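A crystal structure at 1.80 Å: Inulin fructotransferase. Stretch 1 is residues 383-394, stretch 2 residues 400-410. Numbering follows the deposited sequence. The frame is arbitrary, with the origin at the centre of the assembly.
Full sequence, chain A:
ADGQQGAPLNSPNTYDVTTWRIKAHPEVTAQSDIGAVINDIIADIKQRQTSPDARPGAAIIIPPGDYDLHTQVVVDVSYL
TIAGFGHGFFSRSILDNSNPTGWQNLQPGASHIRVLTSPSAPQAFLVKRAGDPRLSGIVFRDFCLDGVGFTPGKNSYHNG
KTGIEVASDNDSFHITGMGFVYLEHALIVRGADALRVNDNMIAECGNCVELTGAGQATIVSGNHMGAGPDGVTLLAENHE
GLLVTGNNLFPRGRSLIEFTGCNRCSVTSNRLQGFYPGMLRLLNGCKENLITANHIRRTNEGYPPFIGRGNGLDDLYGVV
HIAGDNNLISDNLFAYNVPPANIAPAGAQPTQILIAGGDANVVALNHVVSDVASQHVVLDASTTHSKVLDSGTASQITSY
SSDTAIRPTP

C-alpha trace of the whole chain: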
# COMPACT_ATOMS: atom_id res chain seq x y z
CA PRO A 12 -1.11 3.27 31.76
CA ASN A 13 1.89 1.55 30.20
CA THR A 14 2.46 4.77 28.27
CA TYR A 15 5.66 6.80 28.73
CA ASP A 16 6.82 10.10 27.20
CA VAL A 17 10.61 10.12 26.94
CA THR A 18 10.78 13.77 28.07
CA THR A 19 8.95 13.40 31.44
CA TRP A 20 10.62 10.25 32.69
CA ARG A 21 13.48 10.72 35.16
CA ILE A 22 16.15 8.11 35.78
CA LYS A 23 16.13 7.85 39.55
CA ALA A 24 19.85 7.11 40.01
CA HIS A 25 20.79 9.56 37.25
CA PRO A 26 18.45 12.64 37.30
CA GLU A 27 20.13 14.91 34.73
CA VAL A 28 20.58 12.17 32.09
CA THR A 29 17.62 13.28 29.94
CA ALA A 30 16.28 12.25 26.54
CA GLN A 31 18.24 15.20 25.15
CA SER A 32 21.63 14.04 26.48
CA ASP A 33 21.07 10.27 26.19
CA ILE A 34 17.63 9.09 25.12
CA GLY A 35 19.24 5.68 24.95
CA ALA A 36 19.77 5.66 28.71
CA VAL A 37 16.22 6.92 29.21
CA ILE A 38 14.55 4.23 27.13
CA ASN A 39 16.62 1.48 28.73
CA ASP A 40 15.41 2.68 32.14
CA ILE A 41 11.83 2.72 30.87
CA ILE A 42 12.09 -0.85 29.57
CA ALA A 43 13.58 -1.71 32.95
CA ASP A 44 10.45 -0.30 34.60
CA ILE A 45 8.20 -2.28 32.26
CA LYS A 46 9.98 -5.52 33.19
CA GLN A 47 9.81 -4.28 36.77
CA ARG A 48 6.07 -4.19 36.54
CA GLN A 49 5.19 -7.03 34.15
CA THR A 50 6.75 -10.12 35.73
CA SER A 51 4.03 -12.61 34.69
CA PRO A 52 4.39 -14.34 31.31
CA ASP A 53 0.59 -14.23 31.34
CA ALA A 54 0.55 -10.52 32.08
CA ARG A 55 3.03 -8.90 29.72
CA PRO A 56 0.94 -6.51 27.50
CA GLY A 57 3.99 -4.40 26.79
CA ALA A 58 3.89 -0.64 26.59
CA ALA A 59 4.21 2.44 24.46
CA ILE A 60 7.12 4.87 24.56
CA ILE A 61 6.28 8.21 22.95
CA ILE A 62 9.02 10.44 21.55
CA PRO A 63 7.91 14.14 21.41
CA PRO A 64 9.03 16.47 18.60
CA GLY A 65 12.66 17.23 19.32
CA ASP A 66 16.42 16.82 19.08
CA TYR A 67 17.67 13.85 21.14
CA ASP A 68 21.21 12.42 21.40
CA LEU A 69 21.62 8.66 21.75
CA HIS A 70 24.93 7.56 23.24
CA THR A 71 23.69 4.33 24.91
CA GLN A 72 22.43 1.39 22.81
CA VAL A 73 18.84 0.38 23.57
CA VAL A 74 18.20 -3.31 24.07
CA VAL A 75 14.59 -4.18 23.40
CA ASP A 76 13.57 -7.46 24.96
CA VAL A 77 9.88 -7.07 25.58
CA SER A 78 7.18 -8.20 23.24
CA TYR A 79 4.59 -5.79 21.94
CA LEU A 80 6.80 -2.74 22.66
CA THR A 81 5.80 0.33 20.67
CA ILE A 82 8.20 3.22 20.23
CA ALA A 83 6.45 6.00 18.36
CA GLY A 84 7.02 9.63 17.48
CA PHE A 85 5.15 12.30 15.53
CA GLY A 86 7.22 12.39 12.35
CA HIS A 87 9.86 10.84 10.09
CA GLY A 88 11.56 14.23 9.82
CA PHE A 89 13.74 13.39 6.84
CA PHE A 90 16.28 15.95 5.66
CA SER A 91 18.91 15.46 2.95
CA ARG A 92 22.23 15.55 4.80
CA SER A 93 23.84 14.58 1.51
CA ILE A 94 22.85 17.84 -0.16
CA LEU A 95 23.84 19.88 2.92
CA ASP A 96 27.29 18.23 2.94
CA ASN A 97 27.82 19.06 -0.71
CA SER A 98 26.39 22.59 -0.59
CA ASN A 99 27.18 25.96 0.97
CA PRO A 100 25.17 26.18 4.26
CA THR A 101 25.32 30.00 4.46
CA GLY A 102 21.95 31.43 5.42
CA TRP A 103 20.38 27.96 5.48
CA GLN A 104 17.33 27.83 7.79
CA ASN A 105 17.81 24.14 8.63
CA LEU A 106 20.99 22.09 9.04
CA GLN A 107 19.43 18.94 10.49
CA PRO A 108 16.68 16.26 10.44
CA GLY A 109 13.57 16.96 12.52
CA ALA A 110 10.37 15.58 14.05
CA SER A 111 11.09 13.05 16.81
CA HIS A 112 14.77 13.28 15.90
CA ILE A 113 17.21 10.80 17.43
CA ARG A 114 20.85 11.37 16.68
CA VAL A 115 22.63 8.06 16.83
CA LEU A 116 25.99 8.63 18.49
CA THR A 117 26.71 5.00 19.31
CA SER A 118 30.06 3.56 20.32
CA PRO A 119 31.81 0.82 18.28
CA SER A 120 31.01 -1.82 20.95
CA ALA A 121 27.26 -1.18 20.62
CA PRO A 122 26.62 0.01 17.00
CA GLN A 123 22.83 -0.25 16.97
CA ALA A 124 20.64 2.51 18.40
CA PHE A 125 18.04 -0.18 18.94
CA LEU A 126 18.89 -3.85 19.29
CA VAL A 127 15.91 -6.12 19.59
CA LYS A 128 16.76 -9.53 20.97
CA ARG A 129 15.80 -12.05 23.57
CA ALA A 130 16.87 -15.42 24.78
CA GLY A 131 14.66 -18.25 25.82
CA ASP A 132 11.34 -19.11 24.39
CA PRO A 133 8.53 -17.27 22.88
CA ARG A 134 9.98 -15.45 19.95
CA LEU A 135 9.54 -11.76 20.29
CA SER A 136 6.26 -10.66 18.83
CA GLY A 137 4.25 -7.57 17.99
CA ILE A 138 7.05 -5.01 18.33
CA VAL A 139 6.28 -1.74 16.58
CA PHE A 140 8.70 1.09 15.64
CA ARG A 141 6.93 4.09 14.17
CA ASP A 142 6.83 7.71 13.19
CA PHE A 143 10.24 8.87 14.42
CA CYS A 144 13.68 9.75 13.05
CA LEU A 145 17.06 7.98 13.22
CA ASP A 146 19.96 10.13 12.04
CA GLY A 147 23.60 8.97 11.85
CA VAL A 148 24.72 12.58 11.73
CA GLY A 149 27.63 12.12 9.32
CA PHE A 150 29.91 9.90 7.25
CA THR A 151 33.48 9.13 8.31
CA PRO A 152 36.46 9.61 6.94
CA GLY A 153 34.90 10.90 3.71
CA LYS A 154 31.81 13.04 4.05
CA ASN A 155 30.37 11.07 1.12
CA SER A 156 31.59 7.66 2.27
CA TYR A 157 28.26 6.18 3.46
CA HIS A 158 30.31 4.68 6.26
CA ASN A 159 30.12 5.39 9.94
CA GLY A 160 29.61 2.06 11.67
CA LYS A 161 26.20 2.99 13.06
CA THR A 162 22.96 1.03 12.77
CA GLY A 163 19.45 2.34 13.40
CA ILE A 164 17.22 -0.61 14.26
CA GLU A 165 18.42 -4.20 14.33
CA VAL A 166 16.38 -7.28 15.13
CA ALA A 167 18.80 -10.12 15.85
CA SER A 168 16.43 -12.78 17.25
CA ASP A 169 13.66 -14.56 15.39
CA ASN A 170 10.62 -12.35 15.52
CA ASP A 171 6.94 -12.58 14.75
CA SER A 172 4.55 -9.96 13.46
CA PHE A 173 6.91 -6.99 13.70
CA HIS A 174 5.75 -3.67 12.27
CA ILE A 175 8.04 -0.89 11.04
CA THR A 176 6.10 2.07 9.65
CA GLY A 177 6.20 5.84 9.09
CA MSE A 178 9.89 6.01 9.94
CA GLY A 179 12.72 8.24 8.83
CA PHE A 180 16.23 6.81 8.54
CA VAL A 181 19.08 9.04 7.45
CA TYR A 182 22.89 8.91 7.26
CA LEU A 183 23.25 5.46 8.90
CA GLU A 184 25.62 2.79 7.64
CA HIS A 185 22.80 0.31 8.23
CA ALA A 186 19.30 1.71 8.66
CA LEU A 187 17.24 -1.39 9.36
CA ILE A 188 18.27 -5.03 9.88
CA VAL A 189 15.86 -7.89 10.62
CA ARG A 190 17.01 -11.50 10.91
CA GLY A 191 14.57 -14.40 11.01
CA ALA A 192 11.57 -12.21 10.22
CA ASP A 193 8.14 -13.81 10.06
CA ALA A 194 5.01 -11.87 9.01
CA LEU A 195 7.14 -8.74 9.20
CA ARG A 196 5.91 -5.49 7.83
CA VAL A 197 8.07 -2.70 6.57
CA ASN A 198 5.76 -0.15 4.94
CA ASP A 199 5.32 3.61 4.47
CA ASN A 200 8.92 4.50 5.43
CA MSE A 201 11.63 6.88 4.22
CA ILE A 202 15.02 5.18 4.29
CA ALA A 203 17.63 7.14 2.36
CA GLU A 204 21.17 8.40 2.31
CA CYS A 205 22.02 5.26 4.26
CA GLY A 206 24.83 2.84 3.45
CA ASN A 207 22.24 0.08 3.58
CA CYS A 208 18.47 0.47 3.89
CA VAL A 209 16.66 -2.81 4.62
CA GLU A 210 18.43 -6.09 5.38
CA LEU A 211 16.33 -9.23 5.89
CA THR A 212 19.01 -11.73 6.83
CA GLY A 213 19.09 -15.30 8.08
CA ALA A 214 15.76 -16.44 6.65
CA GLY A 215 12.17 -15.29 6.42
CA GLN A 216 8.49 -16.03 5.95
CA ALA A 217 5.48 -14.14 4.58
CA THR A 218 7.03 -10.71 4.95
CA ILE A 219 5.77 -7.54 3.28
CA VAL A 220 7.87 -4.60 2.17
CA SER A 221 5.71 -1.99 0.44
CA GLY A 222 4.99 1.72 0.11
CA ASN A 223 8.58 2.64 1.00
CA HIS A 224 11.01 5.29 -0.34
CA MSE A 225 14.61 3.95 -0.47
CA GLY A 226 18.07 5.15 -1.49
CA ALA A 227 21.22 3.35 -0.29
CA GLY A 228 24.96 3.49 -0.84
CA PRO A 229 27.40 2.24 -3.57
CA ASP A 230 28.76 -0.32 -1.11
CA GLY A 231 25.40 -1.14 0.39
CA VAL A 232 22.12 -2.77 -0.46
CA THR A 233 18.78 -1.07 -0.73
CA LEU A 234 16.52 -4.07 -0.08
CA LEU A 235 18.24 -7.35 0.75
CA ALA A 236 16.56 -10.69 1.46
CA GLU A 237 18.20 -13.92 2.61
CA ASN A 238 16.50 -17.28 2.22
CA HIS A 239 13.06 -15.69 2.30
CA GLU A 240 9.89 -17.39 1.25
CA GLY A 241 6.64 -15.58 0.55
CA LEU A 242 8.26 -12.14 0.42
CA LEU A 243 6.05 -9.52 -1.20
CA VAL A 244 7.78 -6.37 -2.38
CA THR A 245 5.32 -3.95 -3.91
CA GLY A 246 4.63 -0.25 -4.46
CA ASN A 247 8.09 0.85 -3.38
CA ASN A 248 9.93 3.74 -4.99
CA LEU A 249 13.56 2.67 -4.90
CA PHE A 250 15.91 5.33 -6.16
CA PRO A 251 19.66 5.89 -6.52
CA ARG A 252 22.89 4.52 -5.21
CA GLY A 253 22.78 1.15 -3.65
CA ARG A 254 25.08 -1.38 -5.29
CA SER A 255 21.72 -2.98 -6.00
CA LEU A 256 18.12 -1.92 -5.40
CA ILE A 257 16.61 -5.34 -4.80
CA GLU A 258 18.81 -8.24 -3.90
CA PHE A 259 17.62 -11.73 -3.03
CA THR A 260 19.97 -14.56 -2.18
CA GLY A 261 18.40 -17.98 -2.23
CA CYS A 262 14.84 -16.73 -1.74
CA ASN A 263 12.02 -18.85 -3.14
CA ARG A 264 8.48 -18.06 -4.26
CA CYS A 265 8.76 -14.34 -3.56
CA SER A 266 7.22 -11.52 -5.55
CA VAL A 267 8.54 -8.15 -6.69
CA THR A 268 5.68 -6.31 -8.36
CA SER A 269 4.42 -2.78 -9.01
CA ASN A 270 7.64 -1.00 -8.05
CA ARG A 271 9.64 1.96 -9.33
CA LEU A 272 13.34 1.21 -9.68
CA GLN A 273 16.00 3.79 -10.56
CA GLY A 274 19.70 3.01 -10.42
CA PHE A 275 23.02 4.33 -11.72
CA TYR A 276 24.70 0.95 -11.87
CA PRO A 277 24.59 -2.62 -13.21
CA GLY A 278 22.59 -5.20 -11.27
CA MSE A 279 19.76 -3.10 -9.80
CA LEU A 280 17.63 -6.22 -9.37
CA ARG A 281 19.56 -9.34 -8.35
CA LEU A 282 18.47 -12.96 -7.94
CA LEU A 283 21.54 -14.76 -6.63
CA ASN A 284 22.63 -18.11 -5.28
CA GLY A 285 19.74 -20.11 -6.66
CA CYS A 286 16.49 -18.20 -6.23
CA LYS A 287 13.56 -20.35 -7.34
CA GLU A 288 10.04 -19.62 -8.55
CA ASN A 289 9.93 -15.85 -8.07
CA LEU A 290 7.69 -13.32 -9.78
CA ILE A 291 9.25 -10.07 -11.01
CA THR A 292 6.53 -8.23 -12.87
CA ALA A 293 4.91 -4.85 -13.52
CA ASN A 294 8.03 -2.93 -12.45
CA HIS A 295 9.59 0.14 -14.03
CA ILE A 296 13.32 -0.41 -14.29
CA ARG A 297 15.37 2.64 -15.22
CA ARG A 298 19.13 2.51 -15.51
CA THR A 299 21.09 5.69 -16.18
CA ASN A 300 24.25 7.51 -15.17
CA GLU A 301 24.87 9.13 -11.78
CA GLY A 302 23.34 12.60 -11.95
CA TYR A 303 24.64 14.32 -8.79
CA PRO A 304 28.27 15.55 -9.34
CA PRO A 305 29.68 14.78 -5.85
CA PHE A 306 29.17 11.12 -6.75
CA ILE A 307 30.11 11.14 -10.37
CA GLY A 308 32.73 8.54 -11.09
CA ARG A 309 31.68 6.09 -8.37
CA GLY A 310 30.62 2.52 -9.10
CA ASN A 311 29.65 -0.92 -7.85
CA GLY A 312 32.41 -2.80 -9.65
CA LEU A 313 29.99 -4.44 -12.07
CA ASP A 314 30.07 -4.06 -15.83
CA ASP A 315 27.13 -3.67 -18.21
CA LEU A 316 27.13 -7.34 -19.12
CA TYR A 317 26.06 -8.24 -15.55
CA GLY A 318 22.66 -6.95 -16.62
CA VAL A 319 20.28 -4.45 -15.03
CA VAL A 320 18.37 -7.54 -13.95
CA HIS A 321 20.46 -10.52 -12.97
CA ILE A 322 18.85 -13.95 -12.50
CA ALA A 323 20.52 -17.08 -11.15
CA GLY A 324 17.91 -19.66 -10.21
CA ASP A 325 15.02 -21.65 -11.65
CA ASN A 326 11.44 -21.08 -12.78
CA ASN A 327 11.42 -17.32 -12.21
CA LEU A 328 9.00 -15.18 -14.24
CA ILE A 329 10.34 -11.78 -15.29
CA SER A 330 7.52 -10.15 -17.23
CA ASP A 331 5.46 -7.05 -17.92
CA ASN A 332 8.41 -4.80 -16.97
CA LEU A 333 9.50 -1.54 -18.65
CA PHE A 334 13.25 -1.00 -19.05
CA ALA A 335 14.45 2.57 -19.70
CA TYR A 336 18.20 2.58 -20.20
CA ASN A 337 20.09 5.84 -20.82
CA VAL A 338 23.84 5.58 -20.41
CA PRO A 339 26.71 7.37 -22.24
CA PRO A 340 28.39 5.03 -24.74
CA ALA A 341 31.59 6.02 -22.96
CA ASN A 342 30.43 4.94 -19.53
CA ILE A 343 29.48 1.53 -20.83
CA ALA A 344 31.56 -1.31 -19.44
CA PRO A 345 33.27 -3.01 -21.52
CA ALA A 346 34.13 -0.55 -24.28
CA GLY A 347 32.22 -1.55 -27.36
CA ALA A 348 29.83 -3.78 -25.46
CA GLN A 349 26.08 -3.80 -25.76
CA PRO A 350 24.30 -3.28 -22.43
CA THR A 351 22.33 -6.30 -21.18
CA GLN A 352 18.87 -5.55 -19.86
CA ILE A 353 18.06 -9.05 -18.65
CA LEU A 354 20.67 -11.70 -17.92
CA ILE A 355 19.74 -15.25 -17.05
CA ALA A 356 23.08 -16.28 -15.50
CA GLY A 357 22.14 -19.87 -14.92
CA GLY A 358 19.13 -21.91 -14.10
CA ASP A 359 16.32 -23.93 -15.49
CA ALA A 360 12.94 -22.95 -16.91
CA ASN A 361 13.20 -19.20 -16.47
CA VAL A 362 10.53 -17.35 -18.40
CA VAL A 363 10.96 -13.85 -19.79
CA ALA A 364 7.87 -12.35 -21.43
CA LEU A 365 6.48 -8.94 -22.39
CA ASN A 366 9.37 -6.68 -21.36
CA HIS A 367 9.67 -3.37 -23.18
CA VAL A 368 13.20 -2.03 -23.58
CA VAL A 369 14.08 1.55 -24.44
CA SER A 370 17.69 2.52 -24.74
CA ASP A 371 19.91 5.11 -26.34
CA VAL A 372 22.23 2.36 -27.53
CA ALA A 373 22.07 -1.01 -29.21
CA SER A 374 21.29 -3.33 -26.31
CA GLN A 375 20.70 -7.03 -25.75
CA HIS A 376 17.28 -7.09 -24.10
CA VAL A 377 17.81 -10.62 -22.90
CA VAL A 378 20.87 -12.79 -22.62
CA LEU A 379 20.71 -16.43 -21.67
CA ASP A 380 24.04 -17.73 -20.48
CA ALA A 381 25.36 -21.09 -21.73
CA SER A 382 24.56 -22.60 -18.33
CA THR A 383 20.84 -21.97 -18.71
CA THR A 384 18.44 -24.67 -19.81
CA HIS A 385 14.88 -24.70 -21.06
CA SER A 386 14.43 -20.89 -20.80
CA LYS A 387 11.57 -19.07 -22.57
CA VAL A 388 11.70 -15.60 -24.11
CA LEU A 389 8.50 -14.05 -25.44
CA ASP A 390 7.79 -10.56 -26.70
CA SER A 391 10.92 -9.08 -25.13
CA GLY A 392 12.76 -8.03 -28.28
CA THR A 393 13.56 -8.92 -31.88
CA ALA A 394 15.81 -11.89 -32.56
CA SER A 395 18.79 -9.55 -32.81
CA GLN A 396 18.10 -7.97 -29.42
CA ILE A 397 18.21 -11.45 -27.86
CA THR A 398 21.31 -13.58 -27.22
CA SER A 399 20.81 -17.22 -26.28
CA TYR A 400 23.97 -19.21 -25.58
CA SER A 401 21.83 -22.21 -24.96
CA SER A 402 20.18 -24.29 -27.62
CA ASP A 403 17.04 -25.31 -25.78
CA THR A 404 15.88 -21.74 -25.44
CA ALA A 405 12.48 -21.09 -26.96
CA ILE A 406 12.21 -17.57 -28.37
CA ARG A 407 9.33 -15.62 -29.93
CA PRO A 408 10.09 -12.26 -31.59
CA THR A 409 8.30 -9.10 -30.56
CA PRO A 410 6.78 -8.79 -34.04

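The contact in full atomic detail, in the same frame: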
# COMPACT_ATOMS: atom_id res chain seq x y z
N THR A 383 22.30 -21.86 -18.71
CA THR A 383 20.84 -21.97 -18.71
C THR A 383 20.28 -23.10 -19.55
O THR A 383 20.84 -23.49 -20.57
CB THR A 383 20.18 -20.67 -19.21
OG1 THR A 383 20.47 -20.49 -20.60
CG2 THR A 383 20.70 -19.49 -18.43
N THR A 384 19.14 -23.62 -19.10
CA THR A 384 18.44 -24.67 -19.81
C THR A 384 16.95 -24.41 -19.78
O THR A 384 16.40 -23.87 -18.81
CB THR A 384 18.66 -26.06 -19.18
OG1 THR A 384 18.17 -26.07 -17.83
CG2 THR A 384 20.12 -26.45 -19.21
N HIS A 385 16.31 -24.79 -20.88
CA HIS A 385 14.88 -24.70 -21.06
C HIS A 385 14.21 -23.34 -20.75
O HIS A 385 13.07 -23.29 -20.30
CB HIS A 385 14.25 -25.84 -20.26
CG HIS A 385 15.00 -27.13 -20.37
ND1 HIS A 385 15.53 -27.58 -21.56
CD2 HIS A 385 15.36 -28.04 -19.43
CE1 HIS A 385 16.18 -28.71 -21.35
NE2 HIS A 385 16.10 -29.01 -20.07
N SER A 386 14.93 -22.25 -21.02
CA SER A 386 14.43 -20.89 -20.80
C SER A 386 13.41 -20.53 -21.88
O SER A 386 13.38 -21.17 -22.93
CB SER A 386 15.57 -19.86 -20.84
OG SER A 386 16.64 -20.22 -19.99
N LYS A 387 12.59 -19.52 -21.62
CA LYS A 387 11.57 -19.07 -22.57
C LYS A 387 11.61 -17.55 -22.69
O LYS A 387 11.54 -16.84 -21.68
CB LYS A 387 10.17 -19.46 -22.12
CG LYS A 387 9.96 -20.93 -21.82
CD LYS A 387 9.60 -21.72 -23.05
CE LYS A 387 9.12 -23.11 -22.66
NZ LYS A 387 8.97 -23.99 -23.85
N VAL A 388 11.69 -17.04 -23.92
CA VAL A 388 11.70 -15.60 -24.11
C VAL A 388 10.63 -15.21 -25.12
O VAL A 388 10.71 -15.57 -26.30
CB VAL A 388 13.08 -15.10 -24.58
CG1 VAL A 388 13.10 -13.58 -24.62
CG2 VAL A 388 14.16 -15.61 -23.63
N LEU A 389 9.63 -14.49 -24.63
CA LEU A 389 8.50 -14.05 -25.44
C LEU A 389 8.33 -12.55 -25.42
O LEU A 389 8.42 -11.91 -24.36
CB LEU A 389 7.19 -14.63 -24.92
CG LEU A 389 7.05 -16.05 -24.41
CD1 LEU A 389 5.64 -16.25 -23.88
CD2 LEU A 389 7.34 -17.02 -25.52
N ASP A 390 8.05 -11.98 -26.59
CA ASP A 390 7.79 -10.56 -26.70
C ASP A 390 8.67 -9.68 -25.82
O ASP A 390 8.17 -8.83 -25.08
CB ASP A 390 6.31 -10.33 -26.39
CG ASP A 390 5.42 -11.29 -27.15
OD1 ASP A 390 5.74 -11.57 -28.33
OD2 ASP A 390 4.41 -11.76 -26.59
N SER A 391 9.98 -9.87 -25.91
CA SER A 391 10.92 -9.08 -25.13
C SER A 391 12.05 -8.58 -26.03
O SER A 391 13.14 -8.26 -25.56
CB SER A 391 11.49 -9.91 -23.98
OG SER A 391 10.48 -10.24 -23.05
N GLY A 392 11.77 -8.51 -27.33
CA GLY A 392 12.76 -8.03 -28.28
C GLY A 392 12.81 -8.82 -29.57
O GLY A 392 12.30 -9.95 -29.65
N THR A 393 13.43 -8.24 -30.60
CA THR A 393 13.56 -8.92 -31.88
C THR A 393 14.66 -9.95 -31.70
O THR A 393 15.39 -9.91 -30.72
CB THR A 393 13.95 -7.93 -33.01
OG1 THR A 393 13.03 -6.84 -33.03
CG2 THR A 393 13.94 -8.64 -34.36
N ALA A 394 14.79 -10.86 -32.65
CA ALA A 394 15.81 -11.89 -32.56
C ALA A 394 17.21 -11.32 -32.42
O ALA A 394 18.09 -11.98 -31.86
CB ALA A 394 15.73 -12.80 -33.78
N TYR A 400 22.78 -18.37 -25.46
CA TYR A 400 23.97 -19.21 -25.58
C TYR A 400 23.60 -20.63 -25.29
O TYR A 400 24.46 -21.50 -25.11
CB TYR A 400 25.04 -18.80 -24.58
CG TYR A 400 25.65 -17.49 -24.91
CD1 TYR A 400 26.26 -17.28 -26.14
CD2 TYR A 400 25.62 -16.46 -23.99
CE1 TYR A 400 26.83 -16.06 -26.45
CE2 TYR A 400 26.18 -15.23 -24.28
CZ TYR A 400 26.78 -15.04 -25.51
OH TYR A 400 27.35 -13.83 -25.80
N SER A 401 22.30 -20.87 -25.21
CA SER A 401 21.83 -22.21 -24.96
C SER A 401 21.14 -22.60 -26.24
O SER A 401 20.87 -21.73 -27.08
CB SER A 401 20.86 -22.21 -23.80
OG SER A 401 20.29 -23.49 -23.61
N SER A 402 20.84 -23.88 -26.40
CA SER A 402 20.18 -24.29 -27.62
C SER A 402 18.78 -24.83 -27.35
O SER A 402 18.09 -25.25 -28.30
CB SER A 402 21.02 -25.33 -28.35
OG SER A 402 21.24 -26.47 -27.53
N ASP A 403 18.37 -24.85 -26.09
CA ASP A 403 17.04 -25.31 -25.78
C ASP A 403 16.16 -24.12 -25.45
O ASP A 403 15.03 -24.28 -24.97
CB ASP A 403 17.03 -26.29 -24.60
CG ASP A 403 18.17 -26.05 -23.64
OD1 ASP A 403 18.23 -24.96 -23.03
OD2 ASP A 403 19.01 -26.96 -23.48
N THR A 404 16.66 -22.92 -25.71
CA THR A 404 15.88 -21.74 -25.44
C THR A 404 14.82 -21.57 -26.51
O THR A 404 15.09 -21.70 -27.71
CB THR A 404 16.75 -20.47 -25.43
OG1 THR A 404 17.71 -20.55 -24.36
CG2 THR A 404 15.86 -19.25 -25.22
N ALA A 405 13.60 -21.31 -26.05
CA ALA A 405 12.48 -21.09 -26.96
C ALA A 405 12.29 -19.58 -27.00
O ALA A 405 12.11 -18.94 -25.94
CB ALA A 405 11.24 -21.78 -26.44
N ILE A 406 12.34 -19.01 -28.20
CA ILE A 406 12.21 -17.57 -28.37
C ILE A 406 11.11 -17.19 -29.35
O ILE A 406 10.93 -17.85 -30.38
CB ILE A 406 13.53 -16.96 -28.90
CG1 ILE A 406 14.70 -17.32 -27.98
CG2 ILE A 406 13.40 -15.45 -29.05
CD1 ILE A 406 16.04 -16.85 -28.49
N ARG A 407 10.38 -16.13 -29.04
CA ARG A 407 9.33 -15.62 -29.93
C ARG A 407 9.52 -14.12 -30.09
O ARG A 407 9.39 -13.37 -29.13
CB ARG A 407 7.93 -15.89 -29.39
CG ARG A 407 6.85 -15.24 -30.28
CD ARG A 407 5.45 -15.58 -29.82
NE ARG A 407 5.06 -14.82 -28.63
CZ ARG A 407 4.22 -15.27 -27.71
NH1 ARG A 407 3.68 -16.47 -27.84
NH2 ARG A 407 3.91 -14.52 -26.66
N PRO A 408 9.87 -13.68 -31.30
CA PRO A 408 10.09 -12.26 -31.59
C PRO A 408 8.96 -11.32 -31.22
O PRO A 408 7.78 -11.68 -31.26
CB PRO A 408 10.30 -12.25 -33.09
CG PRO A 408 11.02 -13.49 -33.34
CD PRO A 408 10.38 -14.52 -32.41
N THR A 409 9.32 -10.10 -30.82
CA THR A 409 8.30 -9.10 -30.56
C THR A 409 8.14 -8.84 -32.05
O THR A 409 9.11 -8.54 -32.74
CB THR A 409 8.86 -7.82 -29.91
OG1 THR A 409 9.40 -8.13 -28.62
CG2 THR A 409 7.74 -6.80 -29.74
N PRO A 410 6.93 -9.02 -32.60
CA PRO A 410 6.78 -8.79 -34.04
C PRO A 410 7.46 -7.54 -34.59
O PRO A 410 7.93 -7.56 -35.75
CB PRO A 410 5.27 -8.76 -34.22
CG PRO A 410 4.87 -9.89 -33.28
CD PRO A 410 5.72 -9.66 -32.04
OXT PRO A 410 7.49 -6.53 -33.86
O HOH W 1 18.17 -21.53 -21.75
O HOH W 2 12.11 -23.61 -23.69
O HOH W 3 8.37 -6.52 -26.71
O HOH W 4 11.27 -11.65 -27.63

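Stretch 2 lies alongside stretch 1 in parallel register, and together the two bury 859 Å² of surface. Tyr-400 stands apart, but Ser-401 points toward stretch 1, and its short side chain serves to position a neighbour: OG donates a hydrogen bond to OD1 of Asp-403 at 2.6 Å. That same OD1 accepts the backbone N of His-385 at 2.9 Å. A carboxylate suits this place because one oxygen can take both donors, tying the turn before one strand to the turn before the other. The CB of Asp-403 also lies at the edge of the His-385 ring, 3.6 Å from ND1.

Thr-404 points sideways, and its OG1 joins a water that also bonds OG1 of Thr-383 and OG of Ser-386, so three small hydroxyl side chains share one solvent molecule between the loops. The backbone then takes over. Ala-405 N donates to Ser-386 O at 3.1 Å, Ala-405 O accepts Val-388 N at 2.8 Å, and Arg-407 N donates to Val-388 O at 2.8 Å. This alternation is the parallel pattern: Val-388 bonds on both sides of its partner Ile-406, while Ala-405 and Arg-407 pair with Lys-387 and Leu-389.

Side chains alternate accordingly. Ala-405 shares a face with Lys-387, whose aliphatic CD passes 3.8 Å from the alanine CB; the lysine thus offers methylenes to the contact while its NZ reaches a water, though weakly. On the opposite face, the branched side chains of Ile-406 and Val-388 meet at 4.4 Å between CG1 and CB, an apolar contact suited to a buried valine.

Arg-407, with the largest area covered of any residue here, returns to the face of Leu-389. Leu-389 CB lies over one face of its guanidinium, while the carboxylate of Asp-390 approaches the edge, where the N-H groups point. NH2 forms a salt bridge with Asp-390 OD2 at 2.8 Å, supplemented by a weak hydrogen bond from NE to OD1 at 3.3 Å. The long arginine can thus combine apolar packing with charge pairing. Its backbone O accepts Asp-390 N at 3.2 Å.

Pro-408 lies in the loop beyond the strand. Thr-409 then clasps Gly-392 at two points: its OG1 accepts Gly-392 N at 2.7 Å, and its N donates to Gly-392 O at 3.2 Å. Glycine fits because, at these backbone angles, a CB would jam against the preceding carbonyl oxygen. A water bonded to Thr-409 OG1 also donates weakly to Asp-390 O. Pro-410 ends the chain in an exposed carboxylate.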